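Local coordinates for protein cell division GTPase FtsZ, diverged (Clostridium botulinum C, PDB 3V3T) that belongs to the tubulin/FtsZ superfamily as a diverged, TubZ-like relative of the cell division GTPase FtsZ, at residues T37-L42 with K49-I54. The protein carries 1 engineered substitution. Sequence-based numbering, arbitrary orientation.
Sequences TSKKDL and KHTYHI
The His-53 imidazole lies against the first turn of helix 39-43, with CG anti to the backbone N (chi1 -177°). At the edge of the ring His-53 CD2 is 3.4 Å from Lys-39 N, where the helix begins, while His-53 NE2 comes within 3.0 Å of Thr-37 O. Lys-39 CB lies 3.6 Å from His-53 CD2, and the bend at chi2 (49°) brings Lys-39 CD to 3.7 Å from the same atom. The tight side is completed by buried Leu-42, whose CD1 packs on the strand backbone, 3.7 Å from His-53 CA. At the helix start Ser-38 is the N-cap: its OG accepts from Asp-41 N at 3.0 Å, with an N-H...O angle of 163°. Toward both ends the contact thins: Lys-39 NZ stays 4.1 Å from Thr-51 OG1, and Thr-37 CG2 comes no closer than 4.2 Å to Ile-54 CB. The segments belong to a beta-alpha-beta unit in which strand 51-53 pairs in parallel with strand 31-36 at the sheet's edge, within the Rossmann-like GTPase domain. Polar backbone atoms at the imidazole, van der Waals contacts of Lys-39 and Leu-42, and shared ties to strand 31-36 thus together hold helix and strand.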
loop_
_atom_site.group_PDB
_atom_site.type_symbol
_atom_site.label_atom_id
_atom_site.label_comp_id
_atom_site.label_asym_id
_atom_site.label_seq_id
_atom_site.Cartn_x
_atom_site.Cartn_y
_atom_site.Cartn_z
ATOM N N THR A 37 11.226 11.216 -12.196
ATOM C CA THR A 37 11.981 12.337 -12.744
ATOM C C THR A 37 13.458 11.971 -12.920
ATOM O O THR A 37 14.145 12.544 -13.756
ATOM C CB THR A 37 11.864 13.591 -11.854
ATOM O OG1 THR A 37 12.093 13.233 -10.483
ATOM C CG2 THR A 37 10.478 14.197 -11.972
ATOM N N SER A 38 13.937 11.006 -12.142
ATOM C CA SER A 38 15.352 10.632 -12.172
ATOM C C SER A 38 15.640 9.445 -13.084
ATOM O O SER A 38 15.132 8.343 -12.852
ATOM C CB SER A 38 15.840 10.305 -10.759
ATOM O OG SER A 38 17.007 9.498 -10.794
ATOM N N LYS A 39 16.472 9.658 -14.100
ATOM C CA LYS A 39 16.835 8.585 -15.017
ATOM C C LYS A 39 17.747 7.564 -14.335
ATOM O O LYS A 39 17.588 6.350 -14.514
ATOM C CB LYS A 39 17.494 9.141 -16.283
ATOM C CG LYS A 39 17.573 8.128 -17.418
ATOM C CD LYS A 39 16.220 7.450 -17.637
ATOM C CE LYS A 39 16.332 6.212 -18.528
ATOM N NZ LYS A 39 15.076 5.392 -18.536
ATOM N N LYS A 40 18.696 8.064 -13.548
ATOM C CA LYS A 40 19.560 7.205 -12.742
ATOM C C LYS A 40 18.738 6.186 -11.948
ATOM O O LYS A 40 19.046 4.991 -11.959
ATOM C CB LYS A 40 20.426 8.049 -11.800
ATOM C CG LYS A 40 21.240 9.128 -12.515
ATOM C CD LYS A 40 21.115 10.494 -11.832
ATOM C CE LYS A 40 19.655 10.970 -11.731
ATOM N NZ LYS A 40 19.066 11.392 -13.040
ATOM N N ASP A 41 17.686 6.655 -11.274
ATOM C CA ASP A 41 16.824 5.764 -10.496
ATOM C C ASP A 41 16.167 4.685 -11.358
ATOM O O ASP A 41 16.208 3.501 -11.017
ATOM C CB ASP A 41 15.747 6.550 -9.743
ATOM C CG ASP A 41 16.301 7.314 -8.547
ATOM O OD1 ASP A 41 17.427 7.004 -8.095
ATOM O OD2 ASP A 41 15.594 8.219 -8.051
ATOM N N LEU A 42 15.547 5.100 -12.458
ATOM C CA LEU A 42 14.955 4.155 -13.409
ATOM C C LEU A 42 15.994 3.163 -13.924
ATOM O O LEU A 42 15.738 1.964 -13.987
ATOM C CB LEU A 42 14.321 4.894 -14.589
ATOM C CG LEU A 42 13.165 5.802 -14.182
ATOM C CD1 LEU A 42 12.588 6.513 -15.397
ATOM C CD2 LEU A 42 12.100 4.983 -13.473
ATOM N N LYS A 49 10.443 -3.878 -16.407
ATOM C CA LYS A 49 10.192 -4.128 -17.823
ATOM C C LYS A 49 9.702 -2.856 -18.515
ATOM O O LYS A 49 9.916 -2.679 -19.710
ATOM C CB LYS A 49 9.172 -5.259 -18.025
ATOM C CG LYS A 49 9.684 -6.666 -17.705
ATOM C CD LYS A 49 8.984 -7.715 -18.577
ATOM C CE LYS A 49 8.959 -9.093 -17.921
ATOM N NZ LYS A 49 7.887 -9.174 -16.881
ATOM N N HIS A 50 9.042 -1.974 -17.764
ATOM C CA HIS A 50 8.510 -0.738 -18.336
ATOM C C HIS A 50 8.779 0.475 -17.451
ATOM O O HIS A 50 8.471 0.468 -16.265
ATOM C CB HIS A 50 7.014 -0.884 -18.589
ATOM C CG HIS A 50 6.659 -2.140 -19.316
ATOM N ND1 HIS A 50 6.191 -3.263 -18.671
ATOM C CD2 HIS A 50 6.738 -2.462 -20.629
ATOM C CE1 HIS A 50 5.983 -4.222 -19.558
ATOM N NE2 HIS A 50 6.308 -3.761 -20.752
ATOM N N THR A 51 9.354 1.514 -18.041
ATOM C CA THR A 51 9.664 2.740 -17.321
ATOM C C THR A 51 9.167 3.962 -18.080
ATOM O O THR A 51 9.002 3.935 -19.301
ATOM C CB THR A 51 11.181 2.899 -17.108
ATOM O OG1 THR A 51 11.842 2.920 -18.375
ATOM C CG2 THR A 51 11.727 1.755 -16.300
ATOM N N TYR A 52 8.920 5.037 -17.346
ATOM C CA TYR A 52 8.579 6.306 -17.960
ATOM C C TYR A 52 9.310 7.430 -17.254
ATOM O O TYR A 52 9.014 7.757 -16.099
ATOM C CB TYR A 52 7.073 6.563 -17.911
ATOM C CG TYR A 52 6.683 7.859 -18.596
ATOM C CD1 TYR A 52 6.532 7.919 -19.977
ATOM C CD2 TYR A 52 6.486 9.022 -17.868
ATOM C CE1 TYR A 52 6.185 9.098 -20.606
ATOM C CE2 TYR A 52 6.141 10.201 -18.485
ATOM C CZ TYR A 52 5.989 10.236 -19.852
ATOM O OH TYR A 52 5.645 11.417 -20.467
ATOM N N HIS A 53 10.262 8.023 -17.961
ATOM C CA HIS A 53 11.048 9.124 -17.432
ATOM C C HIS A 53 10.325 10.432 -17.681
ATOM O O HIS A 53 9.914 10.711 -18.805
ATOM C CB HIS A 53 12.416 9.165 -18.115
ATOM C CG HIS A 53 13.323 10.232 -17.587
ATOM N ND1 HIS A 53 13.539 11.422 -18.249
ATOM C CD2 HIS A 53 14.075 10.288 -16.462
ATOM C CE1 HIS A 53 14.386 12.164 -17.556
ATOM N NE2 HIS A 53 14.725 11.498 -16.466
ATOM N N ILE A 54 10.168 11.240 -16.640
ATOM C CA ILE A 54 9.621 12.575 -16.835
ATOM C C ILE A 54 10.716 13.605 -17.152
ATOM O O ILE A 54 11.618 13.835 -16.345
ATOM C CB ILE A 54 8.807 13.031 -15.633
ATOM C CG1 ILE A 54 7.680 12.032 -15.362
ATOM C CG2 ILE A 54 8.259 14.431 -15.881
ATOM C CD1 ILE A 54 6.884 12.354 -14.153
#